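Local coordinates for protein halogenase PltM (PDB 6BZN) that halogenates phenolic compounds, with unusual breadth in both substrate and halide, and probably relies on a bound flavin cofactor to do so, at residues 223-228 with 307-312; 106-111 with 132-137; 162-167 with 176-181; 212-217 with 321-326; 74-79 with 436-441. One frame throughout, in Å; residues are numbered along the deposited sequence.

Contact 1: 223-228 with 307-312; sequences LNVKSY and EHFKDA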
# COMPACT_ATOMS: atom_id res chain seq x y z
N LEU A 223 -1.14 2.98 23.00
CA LEU A 223 -1.64 1.97 23.93
C LEU A 223 -3.04 2.30 24.38
O LEU A 223 -3.44 3.47 24.41
CB LEU A 223 -0.79 1.94 25.19
CG LEU A 223 0.63 1.46 25.03
CD1 LEU A 223 1.51 1.99 26.15
CD2 LEU A 223 0.61 -0.06 24.99
N ASN A 224 -3.76 1.26 24.79
CA ASN A 224 -5.10 1.39 25.37
C ASN A 224 -6.11 2.10 24.47
O ASN A 224 -6.95 2.86 24.96
CB ASN A 224 -5.02 2.06 26.77
CG ASN A 224 -4.43 1.14 27.82
OD1 ASN A 224 -4.47 -0.08 27.67
ND2 ASN A 224 -3.88 1.71 28.88
N VAL A 225 -6.03 1.84 23.17
CA VAL A 225 -7.04 2.32 22.25
C VAL A 225 -8.22 1.36 22.32
O VAL A 225 -8.08 0.16 22.03
CB VAL A 225 -6.52 2.41 20.81
CG1 VAL A 225 -7.63 2.92 19.89
CG2 VAL A 225 -5.32 3.35 20.74
N LYS A 226 -9.39 1.88 22.65
CA LYS A 226 -10.61 1.06 22.70
C LYS A 226 -11.05 0.53 21.35
O LYS A 226 -10.95 1.22 20.35
CB LYS A 226 -11.78 1.87 23.25
CG LYS A 226 -11.88 1.90 24.74
CD LYS A 226 -13.31 2.22 25.16
CE LYS A 226 -13.44 2.09 26.66
NZ LYS A 226 -14.72 2.69 27.10
N SER A 227 -11.61 -0.67 21.36
CA SER A 227 -12.17 -1.27 20.17
C SER A 227 -13.42 -0.51 19.71
O SER A 227 -14.12 0.09 20.53
CB SER A 227 -12.55 -2.73 20.44
OG SER A 227 -13.72 -2.83 21.23
N TYR A 228 -13.70 -0.54 18.42
CA TYR A 228 -14.92 0.07 17.90
C TYR A 228 -16.17 -0.46 18.65
O TYR A 228 -17.06 0.31 19.00
CB TYR A 228 -15.10 -0.19 16.41
CG TYR A 228 -16.33 0.49 15.88
CD1 TYR A 228 -17.58 -0.13 15.94
CD2 TYR A 228 -16.27 1.78 15.38
CE1 TYR A 228 -18.72 0.51 15.48
CE2 TYR A 228 -17.39 2.44 14.92
CZ TYR A 228 -18.63 1.80 14.99
OH TYR A 228 -19.74 2.44 14.55
N GLU A 307 -14.25 8.60 21.21
CA GLU A 307 -14.57 7.47 22.08
C GLU A 307 -13.51 6.34 22.08
O GLU A 307 -13.45 5.55 23.02
CB GLU A 307 -15.97 6.90 21.76
CG GLU A 307 -17.12 7.86 22.03
CD GLU A 307 -17.23 8.33 23.48
OE1 GLU A 307 -17.73 9.45 23.69
OE2 GLU A 307 -16.81 7.62 24.41
N HIS A 308 -12.67 6.27 21.05
CA HIS A 308 -11.56 5.31 21.06
C HIS A 308 -10.47 5.64 22.05
O HIS A 308 -9.72 4.75 22.43
CB HIS A 308 -10.87 5.23 19.71
CG HIS A 308 -11.64 4.51 18.66
ND1 HIS A 308 -11.78 3.14 18.63
CD2 HIS A 308 -12.26 4.97 17.55
CE1 HIS A 308 -12.48 2.79 17.58
NE2 HIS A 308 -12.77 3.88 16.90
N PHE A 309 -10.34 6.91 22.41
CA PHE A 309 -9.09 7.44 22.97
C PHE A 309 -9.16 7.95 24.41
O PHE A 309 -8.19 8.53 24.88
CB PHE A 309 -8.58 8.56 22.06
CG PHE A 309 -8.33 8.11 20.65
CD1 PHE A 309 -7.28 7.24 20.38
CD2 PHE A 309 -9.17 8.48 19.62
CE1 PHE A 309 -7.04 6.79 19.09
CE2 PHE A 309 -8.94 8.04 18.32
CZ PHE A 309 -7.88 7.18 18.06
N LYS A 310 -10.27 7.69 25.10
CA LYS A 310 -10.49 8.25 26.44
C LYS A 310 -9.40 7.84 27.43
O LYS A 310 -8.97 8.67 28.23
CB LYS A 310 -11.86 7.84 27.02
CG LYS A 310 -13.04 8.40 26.27
CD LYS A 310 -13.18 9.89 26.50
CE LYS A 310 -14.30 10.48 25.67
NZ LYS A 310 -14.61 11.84 26.19
N ASP A 311 -8.95 6.59 27.33
CA ASP A 311 -7.88 6.07 28.17
C ASP A 311 -6.58 5.80 27.41
O ASP A 311 -5.66 5.21 27.97
CB ASP A 311 -8.37 4.78 28.85
CG ASP A 311 -9.61 5.01 29.68
OD1 ASP A 311 -9.63 5.99 30.45
OD2 ASP A 311 -10.58 4.21 29.57
N ALA A 312 -6.48 6.27 26.16
CA ALA A 312 -5.33 5.96 25.31
C ALA A 312 -4.11 6.79 25.70
O ALA A 312 -4.25 7.92 26.16
CB ALA A 312 -5.66 6.19 23.84
O HOH W 1 -9.14 4.57 25.37
O HOH W 2 -15.29 5.45 25.14
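His308 lays one edge of its imidazole ring along the backbone from Lys226 to Tyr228. Its ND1 donates a hydrogen bond to Lys226 O at 2.7 Å. The N-H points almost straight at the oxygen (170°), which lies in the ring plane. The torsion chi1 of -74° sets CG beside the backbone N of His308, and this swings the ring back to the facing chain. CE1 then comes 3.6 Å from Tyr228 N, again near the ring plane. Lys226 and His308 are also joined by their backbones. Lys226 N donates to His308 O at 2.9 Å, in the carbonyl plane and on a lone pair.

Val225 fills the apolar side. Its CG1 meets both CB of His308 and CE1 of Phe309, each at 4.0 Å. Val225 and Phe309 point the same way and lie side by side. CB of His308 sits over the centre of one face of the Phe309 ring, and Phe295 meets that ring edge-to-face. On the solvent side, water 1 joins Asn224 O, His308 O and Asp311 N. Near it, CB of Asn224 comes 3.4 Å from Asp311 O. Water 2 links Glu307 O to its own carboxylate, with a weak bond from Lys226 NZ.

The contact ties the loop after strand 215-223 to the loop before strand 313-321, just past their paired ends. Both ring nitrogens of His308 are engaged, since NE2 bonds to His251 NE2. With ND1 donating to Lys226 O, a neutral ring would probably accept at NE2.

Contact 2: 106-111 with 132-137; sequences IKLGFS and KVPEAH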
# COMPACT_ATOMS: atom_id res chain seq x y z
N ILE A 106 -4.59 -8.66 13.18
CA ILE A 106 -5.43 -9.33 12.18
C ILE A 106 -6.39 -8.35 11.53
O ILE A 106 -6.77 -7.34 12.12
CB ILE A 106 -6.20 -10.50 12.84
CG1 ILE A 106 -6.72 -11.47 11.81
CG2 ILE A 106 -7.32 -10.01 13.74
CD1 ILE A 106 -7.13 -12.81 12.42
N LYS A 107 -6.76 -8.63 10.28
CA LYS A 107 -7.87 -7.91 9.66
C LYS A 107 -8.73 -8.85 8.84
O LYS A 107 -8.24 -9.68 8.07
CB LYS A 107 -7.40 -6.72 8.81
CG LYS A 107 -6.37 -7.06 7.77
CD LYS A 107 -6.13 -5.92 6.77
CE LYS A 107 -7.30 -5.65 5.83
NZ LYS A 107 -7.13 -6.18 4.45
N LEU A 108 -10.04 -8.67 9.01
CA LEU A 108 -11.03 -9.45 8.28
C LEU A 108 -11.68 -8.62 7.19
O LEU A 108 -12.61 -9.10 6.53
CB LEU A 108 -12.07 -9.97 9.26
CG LEU A 108 -11.49 -10.82 10.39
CD1 LEU A 108 -12.58 -11.20 11.39
CD2 LEU A 108 -10.81 -12.06 9.84
N GLY A 109 -11.18 -7.40 6.99
CA GLY A 109 -11.65 -6.52 5.94
C GLY A 109 -11.32 -5.06 6.22
O GLY A 109 -10.68 -4.74 7.23
N PHE A 110 -11.72 -4.20 5.29
CA PHE A 110 -11.68 -2.75 5.47
C PHE A 110 -13.06 -2.31 5.94
O PHE A 110 -14.06 -2.75 5.38
CB PHE A 110 -11.36 -2.03 4.15
CG PHE A 110 -9.88 -2.03 3.73
CD1 PHE A 110 -8.85 -2.48 4.55
CD2 PHE A 110 -9.53 -1.50 2.49
CE1 PHE A 110 -7.52 -2.42 4.13
CE2 PHE A 110 -8.20 -1.47 2.06
CZ PHE A 110 -7.19 -1.92 2.88
N SER A 111 -13.13 -1.46 6.96
CA SER A 111 -14.38 -0.89 7.40
C SER A 111 -14.29 0.63 7.35
O SER A 111 -13.21 1.21 7.54
CB SER A 111 -14.75 -1.36 8.80
OG SER A 111 -13.78 -0.96 9.74
N LYS A 132 -12.73 -13.45 3.02
CA LYS A 132 -12.95 -14.86 3.36
C LYS A 132 -11.82 -15.36 4.26
O LYS A 132 -12.08 -16.01 5.28
CB LYS A 132 -13.06 -15.73 2.10
CG LYS A 132 -14.05 -16.89 2.23
CD LYS A 132 -15.49 -16.43 2.09
CE LYS A 132 -16.45 -17.61 1.98
NZ LYS A 132 -17.83 -17.20 1.59
N VAL A 133 -10.58 -15.01 3.88
CA VAL A 133 -9.35 -15.40 4.60
C VAL A 133 -8.77 -14.18 5.35
O VAL A 133 -8.68 -13.10 4.77
CB VAL A 133 -8.30 -15.96 3.59
CG1 VAL A 133 -6.91 -16.12 4.21
CG2 VAL A 133 -8.79 -17.29 3.02
N PRO A 134 -8.36 -14.35 6.62
CA PRO A 134 -7.82 -13.20 7.36
C PRO A 134 -6.51 -12.68 6.77
O PRO A 134 -5.74 -13.44 6.18
CB PRO A 134 -7.57 -13.76 8.77
CG PRO A 134 -8.32 -15.03 8.84
CD PRO A 134 -8.36 -15.57 7.45
N GLU A 135 -6.28 -11.38 6.91
CA GLU A 135 -5.02 -10.77 6.51
C GLU A 135 -4.39 -10.06 7.69
O GLU A 135 -4.97 -10.02 8.76
CB GLU A 135 -5.29 -9.81 5.38
CG GLU A 135 -5.70 -10.59 4.17
CD GLU A 135 -6.16 -9.74 3.04
OE1 GLU A 135 -6.17 -8.49 3.19
OE2 GLU A 135 -6.54 -10.33 2.01
N ALA A 136 -3.18 -9.53 7.48
CA ALA A 136 -2.38 -8.99 8.58
C ALA A 136 -2.42 -7.47 8.68
O ALA A 136 -2.49 -6.76 7.67
CB ALA A 136 -0.94 -9.45 8.43
N HIS A 137 -2.35 -6.99 9.92
CA HIS A 137 -1.87 -5.65 10.24
C HIS A 137 -0.40 -5.83 10.62
O HIS A 137 -0.09 -6.39 11.67
CB HIS A 137 -2.63 -5.07 11.41
CG HIS A 137 -4.01 -4.62 11.07
ND1 HIS A 137 -4.96 -4.36 12.03
CD2 HIS A 137 -4.60 -4.36 9.88
CE1 HIS A 137 -6.07 -3.94 11.45
NE2 HIS A 137 -5.87 -3.94 10.14
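Lys107 crosses Glu135 at a slant and His137 at about a right angle, touching the facing strand from CB to NZ. Its chi1 of 54° puts CG between the backbone N and the carbonyl carbon, which carries the chain over to Glu135. CB meets NE2 of His137 at 3.4 Å. CG lies over the peptide of Glu135, 3.4 Å from its O. CD touches CD2 of His137 and Ala136 O, both at 3.8 Å. Bends at chi3 and chi4 then bring Lys107 NZ to Glu135 OE1, a salt bridge of 2.8 Å met nearly along the C-O bond. NZ also donates to Ala66 O. A methionine in place of Lys107 would probably leave the Glu135 carboxylate without this positive mate and take one donor from Ala66 O.

Lys107 and Glu135 also join through their backbones, N to O both ways, as an antiparallel hydrogen-bonded pair. Ile106 CD1 and Leu108 CD2 both pack on CB of Pro134, each at 3.8 Å. Ile106 O sits over one face of the His137 ring.

The chain turns a corner at Leu108, from the two-stranded sheet of 104-107 and 134-138 into strand 109-114 of the mixed sheet. Thr248 of strand 248-253 and Pro262 hold the two nitrogens of His137. His137 lies about 5 Å, side chain to side chain, from Ala65, an FAD-binding residue. Helix 92-98 covers Pro134 and Ala136.

Contact 3: 162-167 with 176-181; sequences IKIESI and VALSNA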
# COMPACT_ATOMS: atom_id res chain seq x y z
N ILE A 162 25.14 3.48 7.33
CA ILE A 162 26.19 4.02 6.44
C ILE A 162 25.78 5.38 5.91
O ILE A 162 24.64 5.80 6.08
CB ILE A 162 26.60 3.06 5.27
CG1 ILE A 162 25.42 2.58 4.42
CG2 ILE A 162 27.35 1.86 5.82
CD1 ILE A 162 24.78 3.64 3.55
N LYS A 163 26.72 6.07 5.30
CA LYS A 163 26.45 7.35 4.67
C LYS A 163 26.96 7.26 3.24
O LYS A 163 28.14 7.06 3.00
CB LYS A 163 27.14 8.48 5.46
CG LYS A 163 27.05 9.88 4.84
CD LYS A 163 25.65 10.24 4.36
CE LYS A 163 25.36 11.73 4.43
NZ LYS A 163 26.18 12.55 3.49
N ILE A 164 26.04 7.37 2.29
CA ILE A 164 26.38 7.39 0.88
C ILE A 164 26.83 8.80 0.55
O ILE A 164 26.08 9.75 0.76
CB ILE A 164 25.17 7.01 -0.01
CG1 ILE A 164 24.81 5.54 0.21
CG2 ILE A 164 25.47 7.26 -1.48
CD1 ILE A 164 23.40 5.18 -0.22
N GLU A 165 28.04 8.93 0.03
CA GLU A 165 28.61 10.23 -0.35
C GLU A 165 28.29 10.63 -1.78
O GLU A 165 28.07 11.79 -2.05
CB GLU A 165 30.11 10.23 -0.12
CG GLU A 165 30.45 10.00 1.35
CD GLU A 165 31.78 10.59 1.75
OE1 GLU A 165 31.87 11.06 2.91
OE2 GLU A 165 32.72 10.59 0.91
N SER A 166 28.28 9.66 -2.70
CA SER A 166 27.84 9.91 -4.07
C SER A 166 27.51 8.61 -4.78
O SER A 166 27.98 7.53 -4.38
CB SER A 166 28.94 10.63 -4.85
OG SER A 166 30.09 9.82 -4.89
N ILE A 167 26.69 8.72 -5.81
CA ILE A 167 26.34 7.60 -6.66
C ILE A 167 26.65 8.01 -8.09
O ILE A 167 26.03 8.96 -8.61
CB ILE A 167 24.85 7.21 -6.53
CG1 ILE A 167 24.52 6.84 -5.08
CG2 ILE A 167 24.51 6.05 -7.45
CD1 ILE A 167 23.03 6.76 -4.77
N VAL A 176 29.38 3.63 -5.93
CA VAL A 176 28.86 4.29 -4.75
C VAL A 176 30.01 4.55 -3.79
O VAL A 176 30.71 3.62 -3.38
CB VAL A 176 27.74 3.47 -4.06
CG1 VAL A 176 27.20 4.22 -2.84
CG2 VAL A 176 26.60 3.18 -5.05
N ALA A 177 30.21 5.82 -3.45
CA ALA A 177 31.21 6.22 -2.47
C ALA A 177 30.53 6.27 -1.11
O ALA A 177 29.39 6.72 -1.00
CB ALA A 177 31.78 7.58 -2.84
N LEU A 178 31.25 5.80 -0.09
CA LEU A 178 30.74 5.67 1.27
C LEU A 178 31.67 6.42 2.24
O LEU A 178 32.88 6.41 2.04
CB LEU A 178 30.70 4.19 1.66
CG LEU A 178 29.89 3.28 0.74
CD1 LEU A 178 30.22 1.81 0.98
CD2 LEU A 178 28.41 3.55 0.92
N SER A 179 31.11 7.05 3.27
CA SER A 179 31.96 7.72 4.28
C SER A 179 32.75 6.65 5.05
O SER A 179 32.19 5.64 5.44
CB SER A 179 31.13 8.55 5.26
OG SER A 179 30.32 9.49 4.58
N ASN A 180 34.05 6.89 5.22
CA ASN A 180 34.93 5.99 5.99
C ASN A 180 34.98 4.53 5.46
O ASN A 180 35.04 3.57 6.24
CB ASN A 180 34.55 6.03 7.49
CG ASN A 180 34.67 7.43 8.09
OD1 ASN A 180 35.47 8.25 7.63
ND2 ASN A 180 33.90 7.69 9.13
N ALA A 181 34.95 4.39 4.14
CA ALA A 181 35.11 3.09 3.49
C ALA A 181 35.44 3.27 2.02
O ALA A 181 35.16 4.32 1.44
CB ALA A 181 33.85 2.25 3.64
O HOH W 3 29.47 4.97 5.64
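Ile164 and Val176 form the tight side of this hairpin. Ile164 CG2 meets Val176 CG1 at 3.8 Å, and the two side chains cross at a slant. Chi1 of -67° sets CG2 of Ile164 anti to its backbone N, and from there it reaches the valine. Ile167 CG1 touches Val176 CG2 at 4.2 Å, and Leu178 CD2 approaches Ile164 CG1. This apolar face rests on the strands of the parallel sheet. Val176 touches Ile27, Leu52 and Ile189, and Ile167 touches Ile29 and Ile189.

The side of Glu165, Ser166 and Ser179 is looser and more open to solvent. Ser179 OG donates to Glu165 OE1 at 2.8 Å. It comes in on the anti side, 33° out of the carboxylate plane. The same OG lies 3.3 Å from CG of Lys163. Water 3 spans Lys163 N and Ser179 O at this end. An alanine at Ser179 would probably leave the Glu165 carboxylate without this donor and free to swing into solvent. Further along, Ser166 OG only brushes CB of Ala177, at 3.5 Å.

Three backbone bonds join the two segments: Ser179 N to Lys163 O, Glu165 N to Ala177 O at 2.8 Å, and Ala177 N to Ser166 O at 3.0 Å. Glu165 and Ser166 thus both face Ala177, which is a classic beta bulge. The hairpin, extended by strand 181-186, makes a three-stranded antiparallel sheet against the parallel sheet. Ile162 also pairs by backbone with Asp53, an FAD-binding residue. The arrangement is consistent with the FAD-binding Rossmann-type fold.

Contact 4: 212-217 with 321-326; sequences ATDTCS and APRINY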
# COMPACT_ATOMS: atom_id res chain seq x y z
N ALA A 212 -3.75 14.99 -8.48
CA ALA A 212 -5.06 15.35 -7.94
C ALA A 212 -5.14 15.30 -6.42
O ALA A 212 -5.97 15.98 -5.84
CB ALA A 212 -6.15 14.48 -8.55
N THR A 213 -4.30 14.48 -5.78
CA THR A 213 -4.31 14.31 -4.34
C THR A 213 -3.25 15.22 -3.71
O THR A 213 -2.08 15.17 -4.10
CB THR A 213 -4.05 12.85 -3.96
OG1 THR A 213 -4.92 11.99 -4.72
CG2 THR A 213 -4.32 12.62 -2.50
N ASP A 214 -3.67 16.01 -2.72
CA ASP A 214 -2.81 16.90 -1.95
C ASP A 214 -3.19 16.72 -0.49
O ASP A 214 -4.15 17.34 -0.01
CB ASP A 214 -3.03 18.34 -2.44
CG ASP A 214 -2.12 19.37 -1.78
OD1 ASP A 214 -1.32 19.06 -0.87
OD2 ASP A 214 -2.22 20.54 -2.21
N THR A 215 -2.46 15.85 0.20
CA THR A 215 -2.79 15.46 1.55
C THR A 215 -1.59 15.44 2.45
O THR A 215 -0.45 15.31 1.99
CB THR A 215 -3.45 14.06 1.62
OG1 THR A 215 -2.58 13.07 1.05
CG2 THR A 215 -4.80 14.03 0.91
N CYS A 216 -1.87 15.58 3.75
CA CYS A 216 -0.89 15.49 4.82
C CYS A 216 -1.26 14.31 5.70
O CYS A 216 -2.36 13.75 5.58
CB CYS A 216 -0.84 16.79 5.64
SG CYS A 216 -2.38 17.21 6.49
N SER A 217 -0.33 13.90 6.56
CA SER A 217 -0.53 12.77 7.45
C SER A 217 0.16 12.99 8.79
O SER A 217 1.30 13.45 8.83
CB SER A 217 -0.01 11.49 6.78
OG SER A 217 -0.30 10.36 7.57
N ALA A 321 3.80 14.72 8.28
CA ALA A 321 4.28 14.94 6.92
C ALA A 321 3.31 15.92 6.24
O ALA A 321 2.14 15.56 6.02
CB ALA A 321 4.36 13.61 6.16
N PRO A 322 3.77 17.14 5.90
CA PRO A 322 2.84 18.15 5.34
C PRO A 322 2.31 17.87 3.92
O PRO A 322 1.22 18.33 3.56
CB PRO A 322 3.67 19.45 5.37
CG PRO A 322 5.09 18.97 5.32
CD PRO A 322 5.11 17.72 6.15
N ARG A 323 3.09 17.14 3.13
CA ARG A 323 2.61 16.67 1.85
C ARG A 323 3.19 15.33 1.46
O ARG A 323 4.38 15.20 1.12
CB ARG A 323 2.87 17.65 0.72
CG ARG A 323 2.30 17.05 -0.55
CD ARG A 323 1.89 18.02 -1.58
NE ARG A 323 0.98 17.40 -2.55
CZ ARG A 323 0.63 17.96 -3.70
NH1 ARG A 323 1.12 19.15 -4.03
NH2 ARG A 323 -0.21 17.34 -4.51
N ILE A 324 2.32 14.33 1.41
CA ILE A 324 2.75 12.96 1.22
C ILE A 324 2.75 12.47 -0.22
O ILE A 324 3.25 11.38 -0.49
CB ILE A 324 1.95 12.01 2.14
CG1 ILE A 324 0.50 11.89 1.70
CG2 ILE A 324 2.05 12.48 3.59
CD1 ILE A 324 -0.35 11.04 2.63
N ASN A 325 2.27 13.29 -1.15
CA ASN A 325 2.01 12.86 -2.52
C ASN A 325 3.12 13.29 -3.46
O ASN A 325 3.53 14.44 -3.43
CB ASN A 325 0.70 13.45 -3.06
CG ASN A 325 -0.25 13.86 -1.95
OD1 ASN A 325 -0.20 15.01 -1.49
ND2 ASN A 325 -1.08 12.93 -1.49
N TYR A 326 3.55 12.38 -4.33
CA TYR A 326 4.54 12.71 -5.37
C TYR A 326 4.49 11.64 -6.43
O TYR A 326 3.98 10.54 -6.18
CB TYR A 326 5.94 12.84 -4.78
CG TYR A 326 6.41 11.66 -3.97
CD1 TYR A 326 7.07 10.59 -4.58
CD2 TYR A 326 6.20 11.59 -2.61
CE1 TYR A 326 7.50 9.49 -3.85
CE2 TYR A 326 6.62 10.49 -1.87
CZ TYR A 326 7.27 9.45 -2.49
OH TYR A 326 7.68 8.37 -1.74
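Asn325 OD1 is gripped by two donors, one on each lone pair and both in its carbonyl plane. Thr215 N reaches it across the contact at 2.9 Å. Arg323 NE reaches it from within its own segment, also at 2.9 Å. The other end of the amide is held too. ND2 donates to Thr215 OG1 at 3.0 Å, close to the amide plane, and to Ile346 O. Thr215 OG1 also bonds to Asp347 OD2. The rotation of the amide is therefore fixed from both ends.

The extended Arg323 chain, with CG anti to the backbone N (chi1 -179°), reaches back along the facing segment. Its NH2 donates to Thr213 O at 2.9 Å, near the guanidinium plane. Asp214 OD1 sits over one face of the same group, 3.3 Å from NE. The carboxylate and guanidinium planes stack 20° apart, and the attraction is one of charge alone. Asp214 OD1 takes its hydrogen bond from Asn282 ND2.

Ile324 N bonds to Thr215 O at 3.0 Å, while CG2 of Ile324 packs on CB of Ser217 at 3.9 Å. The side chain of Ile324 lies about 8 Å from a bound calcium ion. Ser217 and Ala321 close the far end as an antiparallel hydrogen-bonded pair.

That pair joins strand 215-223 to the edge strand 313-321 of the mixed sheet. Beyond it the chain runs on to Tyr326, an FAD-binding residue. Helix 383-406 covers Thr213 and Thr215.

Contact 5: 74-79 with 436-441; sequences LRLLSK and HDLEHS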
# COMPACT_ATOMS: atom_id res chain seq x y z
N LEU A 74 2.88 -11.47 -2.36
CA LEU A 74 3.94 -12.10 -1.54
C LEU A 74 4.03 -13.59 -1.85
O LEU A 74 5.13 -14.13 -1.97
CB LEU A 74 3.71 -11.88 -0.05
CG LEU A 74 4.01 -10.48 0.46
CD1 LEU A 74 3.41 -10.30 1.85
CD2 LEU A 74 5.50 -10.18 0.48
N ARG A 75 2.89 -14.24 -1.99
CA ARG A 75 2.87 -15.67 -2.33
C ARG A 75 3.46 -15.91 -3.72
O ARG A 75 4.18 -16.90 -3.93
CB ARG A 75 1.45 -16.25 -2.22
CG ARG A 75 0.96 -16.42 -0.78
CD ARG A 75 -0.54 -16.73 -0.70
NE ARG A 75 -0.87 -18.10 -1.09
CZ ARG A 75 -2.09 -18.56 -1.45
NH1 ARG A 75 -3.16 -17.77 -1.48
NH2 ARG A 75 -2.22 -19.83 -1.80
N LEU A 76 3.17 -15.02 -4.68
CA LEU A 76 3.77 -15.11 -6.01
C LEU A 76 5.30 -14.95 -5.96
O LEU A 76 6.03 -15.73 -6.60
CB LEU A 76 3.16 -14.08 -6.96
CG LEU A 76 1.75 -14.43 -7.48
CD1 LEU A 76 1.08 -13.20 -8.08
CD2 LEU A 76 1.83 -15.56 -8.50
N LEU A 77 5.78 -13.97 -5.21
CA LEU A 77 7.22 -13.79 -5.01
C LEU A 77 7.87 -15.04 -4.43
O LEU A 77 8.91 -15.50 -4.92
CB LEU A 77 7.50 -12.59 -4.10
CG LEU A 77 7.41 -11.25 -4.81
CD1 LEU A 77 7.22 -10.12 -3.79
CD2 LEU A 77 8.66 -11.01 -5.65
N SER A 78 7.24 -15.57 -3.39
CA SER A 78 7.68 -16.79 -2.72
C SER A 78 7.78 -17.98 -3.68
O SER A 78 8.78 -18.69 -3.69
CB SER A 78 6.73 -17.11 -1.57
OG SER A 78 7.15 -18.28 -0.88
N LYS A 79 6.76 -18.16 -4.51
CA LYS A 79 6.71 -19.31 -5.42
C LYS A 79 7.59 -19.09 -6.64
O LYS A 79 8.30 -20.00 -7.06
CB LYS A 79 5.27 -19.61 -5.84
CG LYS A 79 5.06 -21.05 -6.28
CD LYS A 79 5.03 -21.99 -5.08
CE LYS A 79 4.90 -23.45 -5.46
NZ LYS A 79 4.51 -24.27 -4.27
N HIS A 436 -2.22 -19.86 -8.96
CA HIS A 436 -2.66 -21.22 -9.22
C HIS A 436 -1.92 -21.85 -10.41
O HIS A 436 -1.41 -22.96 -10.29
CB HIS A 436 -4.16 -21.32 -9.45
CG HIS A 436 -4.66 -22.73 -9.48
ND1 HIS A 436 -4.85 -23.43 -10.65
CD2 HIS A 436 -4.94 -23.59 -8.47
CE1 HIS A 436 -5.27 -24.65 -10.37
NE2 HIS A 436 -5.33 -24.77 -9.05
N ASP A 437 -1.84 -21.13 -11.53
CA ASP A 437 -1.13 -21.62 -12.72
C ASP A 437 0.36 -21.85 -12.46
O ASP A 437 0.92 -22.88 -12.86
CB ASP A 437 -1.31 -20.67 -13.92
CG ASP A 437 -2.76 -20.61 -14.42
OD1 ASP A 437 -3.56 -21.50 -14.08
OD2 ASP A 437 -3.10 -19.66 -15.14
N LEU A 438 0.99 -20.91 -11.76
CA LEU A 438 2.40 -21.04 -11.39
C LEU A 438 2.65 -22.21 -10.43
O LEU A 438 3.65 -22.91 -10.57
CB LEU A 438 2.95 -19.75 -10.77
CG LEU A 438 4.43 -19.77 -10.36
CD1 LEU A 438 5.31 -19.94 -11.58
CD2 LEU A 438 4.80 -18.49 -9.62
N GLU A 439 1.78 -22.39 -9.43
CA GLU A 439 1.97 -23.44 -8.41
C GLU A 439 2.00 -24.83 -9.06
O GLU A 439 2.87 -25.64 -8.75
CB GLU A 439 0.90 -23.39 -7.30
CG GLU A 439 1.25 -22.46 -6.14
CD GLU A 439 0.12 -22.23 -5.13
OE1 GLU A 439 -1.07 -22.45 -5.47
OE2 GLU A 439 0.42 -21.79 -4.00
N HIS A 440 1.08 -25.05 -9.98
CA HIS A 440 0.92 -26.34 -10.63
C HIS A 440 1.79 -26.59 -11.86
O HIS A 440 2.19 -27.73 -12.09
CB HIS A 440 -0.57 -26.58 -10.93
CG HIS A 440 -1.36 -26.86 -9.70
ND1 HIS A 440 -1.58 -28.14 -9.24
CD2 HIS A 440 -1.90 -26.03 -8.78
CE1 HIS A 440 -2.27 -28.08 -8.11
NE2 HIS A 440 -2.47 -26.82 -7.80
N SER A 441 2.07 -25.55 -12.64
CA SER A 441 2.92 -25.70 -13.83
C SER A 441 4.41 -25.63 -13.50
O SER A 441 5.21 -26.15 -14.27
CB SER A 441 2.57 -24.65 -14.88
OG SER A 441 3.19 -23.40 -14.60
O HOH W 4 1.31 -19.97 -1.51
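Leu438, Lys79 and Leu76 make the apolar part of this helix-helix contact. With chi1 at 180°, Leu438 holds CG anti to its backbone N and extends CD2 to the other helix. CD2 comes 4.0 Å from CB of Lys79 and 4.3 Å from CD2 of Leu76. The aliphatic arm of Lys79 adds to this surface. It bends at chi2 and crosses the Glu439 side chain at about a right angle. The nearest approach there is Lys79 CE to Glu439 CG, at 3.8 Å.

The charged part is looser. Arg75 NH2 stands 4.0 Å from Glu439 OE2, a long salt bridge. The guanidinium and carboxylate planes are 59° apart, and the side chains cross at a slant. Lys79 NZ is 4.8 Å from Glu439 OE2 and probably adds only a general attraction.

Water supplies the hydrogen bonds. Water 4 lies at the edge of the Arg75 guanidinium, in its plane, and accepts from NE at 2.9 Å. It donates a hydrogen bond to Glu439 OE2 at 3.2 Å. The two segments have no direct hydrogen bond between them.

The local helix axes are 10.4 Å apart and run at 22° in the same sense. Helix 410-441 ends here. Its Leu435 and Leu431, about one and two turns earlier, also pack on Leu76. On its inner sides helix 68-81 leans on helix 84-88 and on Phe358, Ile361 and Leu362 of helix 352-374.

From the N terminus, residues 74-79 come first, but their partner at 436-441 is the last of the ten segments. Contact 5 therefore encloses all the others in one long loop and joins an early helix to the late helix 410-441. Within it, contact 2 closes a short loop at the corner between the two-stranded and mixed sheets. Contact 3 then closes a hairpin beside the parallel sheet, about 42 Å from contact 2 between centres. Contact 4 opens at 212-217 and closes at 321-326. Contact 1 opens and closes inside that span. The two bind opposite ends of the paired strands 215-223 and 313-321. No two loops cross.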